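Long-range contacts in class B carbapenemase GOB-18 (Elizabethkingia meningoseptica, PDB 5K0W), which probably hydrolyses beta-lactam antibiotics, carbapenems among them, as a subclass B3 metallo-beta-lactamase with two zinc ions in its active site: residues 65-70 against 94-99; 167-172 against 180-185; 234-239 against 261-266. One frame throughout, in Å; residues are numbered along the deposited sequence.

Interaction 1. Residues 65-70 against 94-99. With ZN (zinc ion), chain D.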
ATOM      1  N   LEU A  65      -6.537  -4.081   7.799  1.00 20.30           N
ATOM      2  CA  LEU A  65      -6.493  -4.126   6.352  1.00 19.59           C
ATOM      3  C   LEU A  65      -5.585  -3.003   5.826  1.00 19.50           C
ATOM      4  O   LEU A  65      -5.818  -1.825   6.127  1.00 14.73           O
ATOM      5  CB  LEU A  65      -7.893  -4.064   5.740  1.00 20.25           C
ATOM      6  CG  LEU A  65      -7.958  -4.333   4.237  1.00 25.61           C
ATOM      7  CD1 LEU A  65      -7.934  -5.818   3.951  1.00 25.71           C
ATOM      8  CD2 LEU A  65      -9.187  -3.686   3.625  1.00 27.42           C
ATOM      9  N   ILE A  66      -4.517  -3.388   5.089  1.00 16.84           N
ATOM     10  CA  ILE A  66      -3.607  -2.435   4.448  1.00 17.18           C
ATOM     11  C   ILE A  66      -3.942  -2.434   2.958  1.00 21.97           C
ATOM     12  O   ILE A  66      -3.899  -3.493   2.334  1.00 20.85           O
ATOM     13  CB  ILE A  66      -2.102  -2.714   4.713  1.00 19.67           C
ATOM     14  CG1 ILE A  66      -1.802  -2.827   6.201  1.00 19.07           C
ATOM     15  CG2 ILE A  66      -1.220  -1.653   4.062  1.00 20.52           C
ATOM     16  CD1 ILE A  66      -1.170  -4.073   6.523  1.00 25.25           C
ATOM     17  N   ASN A  67      -4.301  -1.254   2.404  1.00 20.45           N
ATOM     18  CA  ASN A  67      -4.673  -1.004   0.988  1.00 21.82           C
ATOM     19  C   ASN A  67      -5.999  -1.612   0.506  1.00 26.68           C
ATOM     20  O   ASN A  67      -6.380  -2.681   0.991  1.00 26.21           O
ATOM     21  CB  ASN A  67      -3.522  -1.240   0.000  1.00 21.68           C
ATOM     22  CG  ASN A  67      -2.280  -0.450   0.327  1.00 35.43           C
ATOM     23  OD1 ASN A  67      -2.281   0.508   1.117  1.00 21.60           O
ATOM     24  ND2 ASN A  67      -1.184  -0.861  -0.262  1.00 30.95           N
ATOM     25  N   THR A  68      -6.710  -0.913  -0.436  1.00 22.05           N
ATOM     26  CA  THR A  68      -8.029  -1.345  -0.890  1.00 22.12           C
ATOM     27  C   THR A  68      -8.354  -1.414  -2.391  1.00 30.17           C
ATOM     28  O   THR A  68      -9.549  -1.524  -2.703  1.00 32.24           O
ATOM     29  CB  THR A  68      -9.137  -0.444  -0.290  1.00 25.24           C
ATOM     30  OG1 THR A  68      -9.180   0.822  -0.974  1.00 22.01           O
ATOM     31  CG2 THR A  68      -9.096  -0.326   1.229  1.00 18.45           C
ATOM     32  N   GLY A  69      -7.390  -1.275  -3.302  1.00 25.58           N
ATOM     33  CA  GLY A  69      -7.728  -1.271  -4.733  1.00 24.45           C
ATOM     34  C   GLY A  69      -8.653  -0.121  -5.141  1.00 26.29           C
ATOM     35  O   GLY A  69      -8.933   0.753  -4.320  1.00 23.81           O
ATOM     36  N   THR A  70      -9.184  -0.128  -6.400  1.00 24.31           N
ATOM     37  CA  THR A  70     -10.094   0.912  -6.929  1.00 23.59           C
ATOM     38  C   THR A  70     -11.477   0.800  -6.278  1.00 27.38           C
ATOM     39  O   THR A  70     -11.644  -0.011  -5.370  1.00 25.75           O
ATOM     40  CB  THR A  70     -10.192   0.827  -8.459  1.00 30.07           C
ATOM     41  OG1 THR A  70     -10.709  -0.454  -8.822  1.00 31.39           O
ATOM     42  CG2 THR A  70      -8.871   1.101  -9.154  1.00 29.74           C
ATOM     43  N   LEU A  94      -7.751   0.394   9.388  1.00 17.24           N
ATOM     44  CA  LEU A  94      -7.494   0.544   7.958  1.00 17.84           C
ATOM     45  C   LEU A  94      -6.175   1.318   7.776  1.00 24.96           C
ATOM     46  O   LEU A  94      -6.007   2.371   8.392  1.00 24.89           O
ATOM     47  CB  LEU A  94      -8.666   1.274   7.268  1.00 17.34           C
ATOM     48  CG  LEU A  94      -9.966   0.473   7.165  1.00 21.98           C
ATOM     49  CD1 LEU A  94     -11.176   1.377   7.126  1.00 20.96           C
ATOM     50  CD2 LEU A  94      -9.936  -0.460   5.961  1.00 26.65           C
ATOM     51  N   LEU A  95      -5.226   0.768   6.986  1.00 23.36           N
ATOM     52  CA  LEU A  95      -3.916   1.392   6.712  1.00 23.56           C
ATOM     53  C   LEU A  95      -3.637   1.565   5.206  1.00 27.35           C
ATOM     54  O   LEU A  95      -4.274   0.909   4.378  1.00 26.46           O
ATOM     55  CB  LEU A  95      -2.755   0.676   7.431  1.00 23.70           C
ATOM     56  CG  LEU A  95      -2.868   0.525   8.965  1.00 29.24           C
ATOM     57  CD1 LEU A  95      -1.798  -0.415   9.503  1.00 29.30           C
ATOM     58  CD2 LEU A  95      -2.738   1.858   9.669  1.00 32.70           C
ATOM     59  N   LEU A  96      -2.693   2.466   4.862  1.00 23.77           N
ATOM     60  CA  LEU A  96      -2.349   2.845   3.492  1.00 22.91           C
ATOM     61  C   LEU A  96      -0.865   2.898   3.232  1.00 25.28           C
ATOM     62  O   LEU A  96      -0.125   3.415   4.066  1.00 26.42           O
ATOM     63  CB  LEU A  96      -2.876   4.267   3.244  1.00 23.20           C
ATOM     64  CG  LEU A  96      -4.180   4.449   2.495  1.00 28.27           C
ATOM     65  CD1 LEU A  96      -4.415   5.917   2.246  1.00 27.95           C
ATOM     66  CD2 LEU A  96      -4.174   3.684   1.175  1.00 30.75           C
ATOM     67  N   THR A  97      -0.434   2.502   2.031  1.00 18.88           N
ATOM     68  CA  THR A  97       0.980   2.628   1.666  1.00 17.69           C
ATOM     69  C   THR A  97       1.212   3.865   0.789  1.00 20.80           C
ATOM     70  O   THR A  97       2.352   4.316   0.675  1.00 20.55           O
ATOM     71  CB  THR A  97       1.546   1.339   1.040  1.00 22.79           C
ATOM     72  OG1 THR A  97       0.793   1.004  -0.124  1.00 19.35           O
ATOM     73  CG2 THR A  97       1.597   0.174   2.023  1.00 20.37           C
ATOM     74  N   GLN A  98       0.133   4.400   0.163  1.00 15.51           N
ATOM     75  CA  GLN A  98       0.149   5.567  -0.718  1.00 16.14           C
ATOM     76  C   GLN A  98      -1.292   6.067  -0.960  1.00 24.98           C
ATOM     77  O   GLN A  98      -2.211   5.248  -1.049  1.00 25.20           O
ATOM     78  CB  GLN A  98       0.863   5.257  -2.057  1.00 16.93           C
ATOM     79  CG  GLN A  98       0.324   4.034  -2.791  1.00 18.86           C
ATOM     80  CD  GLN A  98       0.781   3.980  -4.225  1.00 22.92           C
ATOM     81  OE1 GLN A  98       0.251   4.691  -5.090  1.00  5.26           O
ATOM     82  NE2 GLN A  98       1.733   3.076  -4.521  1.00 12.47           N
ATOM     83  N   ALA A  99      -1.481   7.407  -1.072  1.00 22.71           N
ATOM     84  CA  ALA A  99      -2.801   8.035  -1.270  1.00 22.02           C
ATOM     85  C   ALA A  99      -3.188   8.260  -2.730  1.00 25.38           C
ATOM     86  O   ALA A  99      -3.416   9.398  -3.164  1.00 24.99           O
ATOM     87  CB  ALA A  99      -2.924   9.324  -0.463  1.00 22.48           C
TER
HETATM   88 ZN    ZN D 302       0.570   5.348  -6.990  1.00 25.92          ZN
HETATM   89  O   HOH W   1       0.860   3.464  -7.810  1.00 29.18           O
HETATM   90  O   HOH W   2       0.626   5.916  -9.125  1.00 23.51           O
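N67 and T97 meet just beyond the last bridge of two parallel strands, and they illustrate how a buried asparagine can employ both ends of its amide. OD1 of N67 accepts the backbone N-H of T97 at 2.9 Å, on a lone pair in the carbonyl plane although the bond is bent to 141°. ND2 of N67 donates to OG1 of T97 at 2.7 Å, with the hydroxyl near the amide plane. With CG anti to the carbonyl carbon (chi1 -55°), N67 swings its amide across to the other segment. The T97 N-H, which can only donate, identifies the end it meets as oxygen, and the bond from ND2 to OG1 agrees with that. OG1 of T97 has a second partner in S240 OG, while the main-chain O of N67 is taken up by S54 OG.

Upstream, L95 brackets I66: its N bonds to L65 O at 2.8 Å, and its O receives N67 N at 2.9 Å. Apolar contacts line this backbone. On one face I66 lays CG1 against L95 CB at 3.8 Å, and its CG2 reaches the methyl of T97; on the other, L65 CD2 and L94 CD2 touch at 4.1 Å.

Q98, the next residue after T97, coordinates a zinc ion through OE1 at 2.0 Å, in company with H100, H175 and two waters. Its NE2 is hydrogen-bonded to N199 OD1, a second-shell bond that probably helps hold the amide with its oxygen toward the metal.

Strands 62-66 and 91-95 belong to a beta-alpha-beta unit whose crossover is helix 73-83. Strand 55-59 flanks 62-66, strand 117-121 flanks 91-95, L94 and L96 pack on helix 107-114, and N67 touches H103 in helix 101-104.

Interaction 2. Residues 167-172 against 180-185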
ATOM      1  N   LEU A 167       2.743  -3.085  14.295  1.00 20.99           N
ATOM      2  CA  LEU A 167       3.223  -2.601  13.014  1.00 20.65           C
ATOM      3  C   LEU A 167       3.938  -1.284  13.217  1.00 25.35           C
ATOM      4  O   LEU A 167       3.497  -0.451  14.014  1.00 25.80           O
ATOM      5  CB  LEU A 167       2.043  -2.393  12.055  1.00 20.99           C
ATOM      6  CG  LEU A 167       1.817  -3.471  11.015  1.00 26.06           C
ATOM      7  CD1 LEU A 167       1.157  -4.664  11.617  1.00 27.16           C
ATOM      8  CD2 LEU A 167       0.913  -2.972   9.943  1.00 28.34           C
ATOM      9  N   THR A 168       5.033  -1.080  12.491  1.00 21.04           N
ATOM     10  CA  THR A 168       5.782   0.167  12.553  1.00 20.45           C
ATOM     11  C   THR A 168       5.645   0.823  11.201  1.00 24.11           C
ATOM     12  O   THR A 168       5.895   0.173  10.175  1.00 24.26           O
ATOM     13  CB  THR A 168       7.265  -0.075  12.942  1.00 27.70           C
ATOM     14  OG1 THR A 168       7.319  -0.712  14.207  1.00 34.46           O
ATOM     15  CG2 THR A 168       8.075   1.209  13.015  1.00 20.93           C
ATOM     16  N   LEU A 169       5.246   2.103  11.192  1.00 19.42           N
ATOM     17  CA  LEU A 169       5.132   2.866   9.958  1.00 18.55           C
ATOM     18  C   LEU A 169       6.519   3.378   9.594  1.00 21.02           C
ATOM     19  O   LEU A 169       7.187   3.995  10.421  1.00 20.64           O
ATOM     20  CB  LEU A 169       4.158   4.045  10.126  1.00 18.41           C
ATOM     21  CG  LEU A 169       3.784   4.788   8.832  1.00 21.75           C
ATOM     22  CD1 LEU A 169       2.285   5.042   8.754  1.00 20.56           C
ATOM     23  CD2 LEU A 169       4.581   6.069   8.686  1.00 22.62           C
ATOM     24  N   LEU A 170       6.939   3.138   8.356  1.00 17.21           N
ATOM     25  CA  LEU A 170       8.214   3.631   7.851  1.00 16.59           C
ATOM     26  C   LEU A 170       7.881   4.678   6.783  1.00 21.24           C
ATOM     27  O   LEU A 170       7.373   4.326   5.716  1.00 21.81           O
ATOM     28  CB  LEU A 170       9.077   2.492   7.262  1.00 16.57           C
ATOM     29  CG  LEU A 170       9.338   1.261   8.154  1.00 21.57           C
ATOM     30  CD1 LEU A 170       9.940   0.130   7.361  1.00 21.44           C
ATOM     31  CD2 LEU A 170      10.216   1.600   9.342  1.00 22.90           C
ATOM     32  N   HIS A 171       8.124   5.963   7.088  1.00 16.51           N
ATOM     33  CA  HIS A 171       7.875   7.065   6.172  1.00 16.54           C
ATOM     34  C   HIS A 171       8.810   6.953   4.962  1.00 21.79           C
ATOM     35  O   HIS A 171      10.037   7.055   5.105  1.00 22.26           O
ATOM     36  CB  HIS A 171       8.058   8.394   6.911  1.00 17.79           C
ATOM     37  CG  HIS A 171       7.676   9.617   6.125  1.00 21.50           C
ATOM     38  ND1 HIS A 171       6.388   9.796   5.630  1.00 23.12           N
ATOM     39  CD2 HIS A 171       8.408  10.712   5.822  1.00 22.45           C
ATOM     40  CE1 HIS A 171       6.400  10.966   5.013  1.00 21.67           C
ATOM     41  NE2 HIS A 171       7.588  11.551   5.099  1.00 21.94           N
ATOM     42  N   HIS A 172       8.223   6.662   3.780  1.00 17.70           N
ATOM     43  CA  HIS A 172       8.935   6.510   2.508  1.00 17.14           C
ATOM     44  C   HIS A 172       8.323   7.451   1.449  1.00 23.85           C
ATOM     45  O   HIS A 172       7.632   6.970   0.537  1.00 24.97           O
ATOM     46  CB  HIS A 172       8.910   5.037   2.068  1.00 17.41           C
ATOM     47  CG  HIS A 172       9.723   4.125   2.951  1.00 20.53           C
ATOM     48  ND1 HIS A 172       9.420   2.784   3.071  1.00 21.80           N
ATOM     49  CD2 HIS A 172      10.798   4.395   3.733  1.00 20.98           C
ATOM     50  CE1 HIS A 172      10.298   2.288   3.928  1.00 20.39           C
ATOM     51  NE2 HIS A 172      11.150   3.215   4.343  1.00 20.59           N
ATOM     52  N   CYS A 180       4.297   5.262   2.448  1.00 22.24           N
ATOM     53  CA  CYS A 180       4.983   4.593   3.543  1.00 22.39           C
ATOM     54  C   CYS A 180       4.980   3.093   3.399  1.00 22.20           C
ATOM     55  O   CYS A 180       4.215   2.531   2.614  1.00 21.57           O
ATOM     56  CB  CYS A 180       4.380   5.020   4.878  1.00 24.04           C
ATOM     57  SG  CYS A 180       2.604   4.719   5.007  1.00 28.72           S
ATOM     58  N   SER A 181       5.823   2.438   4.179  1.00 16.82           N
ATOM     59  CA  SER A 181       5.881   0.984   4.223  1.00 15.90           C
ATOM     60  C   SER A 181       5.615   0.584   5.655  1.00 20.44           C
ATOM     61  O   SER A 181       5.644   1.439   6.554  1.00 19.73           O
ATOM     62  CB  SER A 181       7.249   0.473   3.775  1.00 17.30           C
ATOM     63  OG  SER A 181       7.568   0.896   2.458  1.00 20.24           O
ATOM     64  N   PHE A 182       5.340  -0.701   5.877  1.00 17.65           N
ATOM     65  CA  PHE A 182       5.092  -1.220   7.216  1.00 17.97           C
ATOM     66  C   PHE A 182       5.984  -2.402   7.499  1.00 23.52           C
ATOM     67  O   PHE A 182       6.268  -3.203   6.610  1.00 22.64           O
ATOM     68  CB  PHE A 182       3.613  -1.563   7.439  1.00 19.33           C
ATOM     69  CG  PHE A 182       2.689  -0.386   7.277  1.00 20.70           C
ATOM     70  CD1 PHE A 182       2.394   0.441   8.355  1.00 24.31           C
ATOM     71  CD2 PHE A 182       2.086  -0.115   6.050  1.00 23.30           C
ATOM     72  CE1 PHE A 182       1.511   1.519   8.209  1.00 25.39           C
ATOM     73  CE2 PHE A 182       1.224   0.982   5.897  1.00 26.13           C
ATOM     74  CZ  PHE A 182       0.939   1.788   6.979  1.00 24.09           C
ATOM     75  N   ILE A 183       6.466  -2.480   8.734  1.00 21.24           N
ATOM     76  CA  ILE A 183       7.337  -3.556   9.168  1.00 20.91           C
ATOM     77  C   ILE A 183       6.788  -4.156  10.451  1.00 23.21           C
ATOM     78  O   ILE A 183       6.436  -3.432  11.390  1.00 22.58           O
ATOM     79  CB  ILE A 183       8.853  -3.149   9.191  1.00 24.61           C
ATOM     80  CG1 ILE A 183       9.781  -4.366   9.247  1.00 25.06           C
ATOM     81  CG2 ILE A 183       9.206  -2.102  10.266  1.00 25.91           C
ATOM     82  CD1 ILE A 183      10.940  -4.246   8.311  1.00 35.44           C
ATOM     83  N   PHE A 184       6.629  -5.479  10.450  1.00 19.50           N
ATOM     84  CA  PHE A 184       6.093  -6.208  11.597  1.00 18.69           C
ATOM     85  C   PHE A 184       6.566  -7.649  11.615  1.00 22.65           C
ATOM     86  O   PHE A 184       7.028  -8.178  10.604  1.00 21.64           O
ATOM     87  CB  PHE A 184       4.550  -6.138  11.609  1.00 19.95           C
ATOM     88  CG  PHE A 184       3.890  -6.924  10.507  1.00 21.82           C
ATOM     89  CD1 PHE A 184       3.758  -6.386   9.231  1.00 25.68           C
ATOM     90  CD2 PHE A 184       3.401  -8.205  10.743  1.00 24.04           C
ATOM     91  CE1 PHE A 184       3.167  -7.119   8.204  1.00 27.49           C
ATOM     92  CE2 PHE A 184       2.812  -8.945   9.718  1.00 27.74           C
ATOM     93  CZ  PHE A 184       2.690  -8.394   8.455  1.00 27.02           C
ATOM     94  N   GLU A 185       6.413  -8.289  12.764  1.00 21.05           N
ATOM     95  CA  GLU A 185       6.718  -9.696  12.922  1.00 21.59           C
ATOM     96  C   GLU A 185       5.397 -10.448  12.968  1.00 25.21           C
ATOM     97  O   GLU A 185       4.398  -9.930  13.462  1.00 25.52           O
ATOM     98  CB  GLU A 185       7.515  -9.947  14.217  1.00 23.50           C
ATOM     99  CG  GLU A 185       8.446 -11.154  14.147  1.00 37.70           C
ATOM    100  CD  GLU A 185       9.935 -10.862  13.999  1.00 69.12           C
ATOM    101  OE1 GLU A 185      10.298  -9.750  13.545  1.00 63.11           O
ATOM    102  OE2 GLU A 185      10.742 -11.759  14.335  1.00 64.69           O
TER
HETATM  103  O   HOH W   3       7.560  -3.383  14.100  1.00 24.39           O
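T168 and I183 exchange two backbone hydrogen bonds, the first of the two reciprocal pairs that tie these antiparallel strands together. T168 N reaches I183 O at 3.0 Å, and I183 N returns the bond to T168 O. The pattern repeats two residues on, where L170 N meets S181 O at 2.8 Å and S181 N meets L170 O. L169 and F182 face each other between them as a non-hydrogen-bonded pair.

Polar side chains add contacts toward each end. ND1 of H172 and OG of S181 share a hydrogen bond of 2.7 Å, the hydroxyl lying at the edge of the imidazole near its plane; S181 OG is also bonded to N199 N, and helix 218-230 packs against the ring. At the far end a water links T168 OG1, 2.7 Å away, to I183 O, to which it donates; K159 NZ is a further partner of that hydroxyl.

Together the strands form a beta hairpin in the five-stranded sheet of the metallo-beta-lactamase fold, and the connection between them carries the zinc ligand H175. The axes of 167-171 and 180-185 run at 149° to one another, antiparallel with a marked twist.

Apolar contacts differ on the two faces. One is a row of L167, L169, C180, F182 and F184. L169 stands with CG anti to its backbone N (chi1 -171°), which brings CD1 against both C180 SG and F182 CE1, the latter at 3.6 Å. L167 divides its branches: CD1 rests on F184 CB at 3.7 Å, while CD2 turns to F182 CB at 3.9 Å. On the opposite face L170 brings CD1 to within 3.7 Å of I183 CG2, and I183 packs in turn on R194 of strand 192-198.

Interaction 3. Residues 234-239 against 261-266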
ATOM      1  N   PHE A 234      14.607  -7.430   7.092  1.00 16.59           N
ATOM      2  CA  PHE A 234      13.322  -8.146   7.010  1.00 14.71           C
ATOM      3  C   PHE A 234      13.560  -9.581   6.551  1.00 16.96           C
ATOM      4  O   PHE A 234      14.601  -9.870   5.962  1.00 15.24           O
ATOM      5  CB  PHE A 234      12.378  -7.432   5.993  1.00 15.65           C
ATOM      6  CG  PHE A 234      12.937  -7.295   4.595  1.00 16.17           C
ATOM      7  CD1 PHE A 234      12.730  -8.289   3.643  1.00 18.97           C
ATOM      8  CD2 PHE A 234      13.669  -6.173   4.231  1.00 17.26           C
ATOM      9  CE1 PHE A 234      13.293  -8.190   2.373  1.00 19.48           C
ATOM     10  CE2 PHE A 234      14.202  -6.061   2.943  1.00 19.51           C
ATOM     11  CZ  PHE A 234      14.003  -7.067   2.025  1.00 17.48           C
ATOM     12  N   ASP A 235      12.576 -10.460   6.753  1.00 14.44           N
ATOM     13  CA  ASP A 235      12.659 -11.846   6.293  1.00 15.07           C
ATOM     14  C   ASP A 235      11.884 -11.954   5.008  1.00 22.84           C
ATOM     15  O   ASP A 235      12.376 -12.518   4.032  1.00 23.08           O
ATOM     16  CB  ASP A 235      12.110 -12.814   7.351  1.00 16.25           C
ATOM     17  CG  ASP A 235      12.997 -12.910   8.585  1.00 24.16           C
ATOM     18  OD1 ASP A 235      14.238 -12.943   8.421  1.00 23.88           O
ATOM     19  OD2 ASP A 235      12.447 -12.975   9.719  1.00 27.74           O
ATOM     20  N   ILE A 236      10.679 -11.351   4.996  1.00 22.29           N
ATOM     21  CA  ILE A 236       9.752 -11.353   3.871  1.00 22.97           C
ATOM     22  C   ILE A 236       9.436  -9.950   3.394  1.00 26.67           C
ATOM     23  O   ILE A 236       9.276  -9.050   4.218  1.00 26.30           O
ATOM     24  CB  ILE A 236       8.484 -12.155   4.260  1.00 26.50           C
ATOM     25  CG1 ILE A 236       8.791 -13.655   4.244  1.00 27.57           C
ATOM     26  CG2 ILE A 236       7.261 -11.820   3.372  1.00 27.40           C
ATOM     27  CD1 ILE A 236       7.746 -14.525   4.810  1.00 37.94           C
ATOM     28  N   TRP A 237       9.316  -9.776   2.063  1.00 22.67           N
ATOM     29  CA  TRP A 237       8.923  -8.506   1.459  1.00 21.54           C
ATOM     30  C   TRP A 237       7.829  -8.689   0.402  1.00 25.86           C
ATOM     31  O   TRP A 237       7.813  -9.682  -0.324  1.00 26.64           O
ATOM     32  CB  TRP A 237      10.132  -7.736   0.911  1.00 19.62           C
ATOM     33  CG  TRP A 237      10.522  -8.099  -0.487  1.00 19.97           C
ATOM     34  CD1 TRP A 237      11.283  -9.159  -0.879  1.00 23.03           C
ATOM     35  CD2 TRP A 237      10.162  -7.397  -1.684  1.00 19.38           C
ATOM     36  NE1 TRP A 237      11.408  -9.170  -2.253  1.00 22.39           N
ATOM     37  CE2 TRP A 237      10.720  -8.105  -2.771  1.00 23.55           C
ATOM     38  CE3 TRP A 237       9.407  -6.241  -1.945  1.00 20.02           C
ATOM     39  CZ2 TRP A 237      10.570  -7.679  -4.097  1.00 22.90           C
ATOM     40  CZ3 TRP A 237       9.235  -5.839  -3.256  1.00 20.76           C
ATOM     41  CH2 TRP A 237       9.830  -6.536  -4.314  1.00 21.58           C
ATOM     42  N   VAL A 238       6.906  -7.731   0.348  1.00 21.27           N
ATOM     43  CA  VAL A 238       5.788  -7.617  -0.603  1.00 19.62           C
ATOM     44  C   VAL A 238       5.667  -6.129  -0.939  1.00 22.82           C
ATOM     45  O   VAL A 238       6.371  -5.327  -0.319  1.00 22.75           O
ATOM     46  CB  VAL A 238       4.448  -8.229  -0.095  1.00 22.72           C
ATOM     47  CG1 VAL A 238       4.519  -9.742  -0.023  1.00 22.18           C
ATOM     48  CG2 VAL A 238       4.014  -7.643   1.240  1.00 22.44           C
ATOM     49  N   ALA A 239       4.814  -5.752  -1.916  1.00 18.05           N
ATOM     50  CA  ALA A 239       4.665  -4.356  -2.330  1.00 17.25           C
ATOM     51  C   ALA A 239       3.193  -3.972  -2.658  1.00 23.24           C
ATOM     52  O   ALA A 239       2.316  -4.837  -2.563  1.00 23.08           O
ATOM     53  CB  ALA A 239       5.594  -4.068  -3.506  1.00 17.57           C
ATOM     54  N   LEU A 261       8.733 -18.015  -1.020  1.00 16.37           N
ATOM     55  CA  LEU A 261       8.560 -17.355  -2.310  1.00 16.48           C
ATOM     56  C   LEU A 261       8.827 -15.859  -2.131  1.00 23.63           C
ATOM     57  O   LEU A 261       9.329 -15.214  -3.047  1.00 22.92           O
ATOM     58  CB  LEU A 261       7.123 -17.531  -2.835  1.00 15.59           C
ATOM     59  CG  LEU A 261       6.685 -18.925  -3.250  1.00 18.24           C
ATOM     60  CD1 LEU A 261       5.185 -19.003  -3.332  1.00 15.91           C
ATOM     61  CD2 LEU A 261       7.333 -19.343  -4.582  1.00 21.02           C
ATOM     62  N   PHE A 262       8.503 -15.324  -0.938  1.00 21.61           N
ATOM     63  CA  PHE A 262       8.622 -13.910  -0.612  1.00 22.39           C
ATOM     64  C   PHE A 262       9.847 -13.557   0.236  1.00 27.08           C
ATOM     65  O   PHE A 262       9.907 -12.488   0.852  1.00 26.40           O
ATOM     66  CB  PHE A 262       7.286 -13.389  -0.037  1.00 24.56           C
ATOM     67  CG  PHE A 262       6.106 -13.900  -0.829  1.00 26.24           C
ATOM     68  CD1 PHE A 262       5.867 -13.446  -2.126  1.00 28.93           C
ATOM     69  CD2 PHE A 262       5.288 -14.901  -0.317  1.00 28.60           C
ATOM     70  CE1 PHE A 262       4.812 -13.963  -2.885  1.00 29.47           C
ATOM     71  CE2 PHE A 262       4.222 -15.406  -1.070  1.00 31.34           C
ATOM     72  CZ  PHE A 262       3.989 -14.927  -2.345  1.00 29.31           C
ATOM     73  N   MET A 263      10.858 -14.434   0.189  1.00 24.71           N
ATOM     74  CA  MET A 263      12.122 -14.291   0.911  1.00 23.99           C
ATOM     75  C   MET A 263      13.262 -13.998  -0.059  1.00 28.17           C
ATOM     76  O   MET A 263      14.427 -14.249   0.254  1.00 29.43           O
ATOM     77  CB  MET A 263      12.410 -15.559   1.712  1.00 26.28           C
ATOM     78  CG  MET A 263      11.442 -15.770   2.826  1.00 30.36           C
ATOM     79  SD  MET A 263      11.922 -17.166   3.840  1.00 35.59           S
ATOM     80  CE  MET A 263      10.823 -16.940   5.174  1.00 32.59           C
ATOM     81  N   ASP A 264      12.928 -13.451  -1.236  1.00 22.58           N
ATOM     82  CA  ASP A 264      13.911 -13.123  -2.249  1.00 21.40           C
ATOM     83  C   ASP A 264      14.408 -11.704  -1.997  1.00 24.20           C
ATOM     84  O   ASP A 264      14.083 -10.764  -2.742  1.00 23.62           O
ATOM     85  CB  ASP A 264      13.346 -13.344  -3.671  1.00 23.15           C
ATOM     86  CG  ASP A 264      12.063 -12.588  -4.016  1.00 29.32           C
ATOM     87  OD1 ASP A 264      11.260 -12.320  -3.090  1.00 26.20           O
ATOM     88  OD2 ASP A 264      11.847 -12.299  -5.223  1.00 35.75           O
ATOM     89  N   LYS A 265      15.168 -11.550  -0.893  1.00 20.09           N
ATOM     90  CA  LYS A 265      15.754 -10.283  -0.445  1.00 20.33           C
ATOM     91  C   LYS A 265      16.562  -9.588  -1.536  1.00 25.83           C
ATOM     92  O   LYS A 265      16.404  -8.386  -1.713  1.00 25.54           O
ATOM     93  CB  LYS A 265      16.610 -10.478   0.813  1.00 23.17           C
ATOM     94  CG  LYS A 265      15.832 -10.818   2.063  1.00 43.94           C
ATOM     95  CD  LYS A 265      16.586 -10.353   3.301  1.00 52.19           C
ATOM     96  CE  LYS A 265      16.875 -11.494   4.242  1.00 64.58           C
ATOM     97  NZ  LYS A 265      17.337 -11.004   5.569  1.00 72.28           N
ATOM     98  N   GLN A 266      17.398 -10.332  -2.289  1.00 24.73           N
ATOM     99  CA  GLN A 266      18.214  -9.735  -3.351  1.00 25.20           C
ATOM    100  C   GLN A 266      17.422  -9.061  -4.460  1.00 30.63           C
ATOM    101  O   GLN A 266      17.889  -8.057  -4.997  1.00 31.62           O
ATOM    102  CB  GLN A 266      19.316 -10.672  -3.862  1.00 26.58           C
ATOM    103  CG  GLN A 266      20.521 -10.790  -2.908  1.00 52.77           C
ATOM    104  CD  GLN A 266      20.955  -9.476  -2.272  1.00 81.23           C
ATOM    105  OE1 GLN A 266      21.369  -8.524  -2.944  1.00 77.12           O
ATOM    106  NE2 GLN A 266      20.847  -9.394  -0.951  1.00 77.04           N
TER
HETATM  107  O   HOH W   4       8.915 -11.062  -2.348  1.00 24.49           O
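W237 and F262 provide the central backbone link: W237 N donates to F262 O at 3.0 Å, in a fairly straight bond of 160° that arrives nearly along the C=O axis. Side-chain donors add further bonds. NE1 of W237 reaches D264 O at 3.2 Å, coming from above the carbonyl plane instead of toward a lone pair, and it has a weak second bond to D264 OD1. K265 NZ donates to F234 O at 3.0 Å. Water adds a bridge, giving one hydrogen to W237 O at 2.7 Å and the other to D264 OD1 at 2.8 Å. That carboxylate oxygen also forms a salt bridge with K250.

The aliphatic part of K265 makes a different kind of contact. The chain is bent at chi3; CD lies over one face of the F234 ring and CG comes within 3.7 Å of F234 CE1, before the ammonium group returns to the F234 carbonyl. The ammonium is too far from the ring for more than a weak cation-pi attraction. D235, close by, directs its OD2 to R191 and to the backbone N of R194.

Apolar packing centres on I236, whose two branches part company: CG2 meets F262 CB at 3.8 Å, and CG1 meets M263 CG at 3.7 Å. M263, extended beyond CG, runs on to bring its CE beside I236 CD1.

D264 is the centre of an inverse gamma turn, from which the chain enters helix 265-284; there Y268 meets the F234 ring edge-to-face and the W237 ring with planes at about 60°. The contact thus joins the start of the C-terminal helix to edge strand 236-239 of the five-stranded sheet, in keeping with the layered alpha-beta-beta-alpha sandwich of metallo-beta-lactamases.

In the fold
Interactions 1 and 2 lie on different sheets and meet where the two face each other, their centres 13 Å apart. L95 CD1 packs on L167 CD2 at 3.8 Å, and T97, the residue just before the zinc ligand Q98, probably accepts through its O a hydrogen bond from C180 N at 2.8 Å. N199 bridges the two contacts indirectly. Interaction 3 shares the sheet of interaction 2, touching it where I183 CD1 lies 4.2 Å from F234 CB; interactions 1 and 3 do not touch. Interaction 1 supplies Q98 to one zinc, and its T97 side chain lies about 7 Å from the other, whereas the side chains of C180 and W237 remain about 12 and 13 Å from a zinc ion.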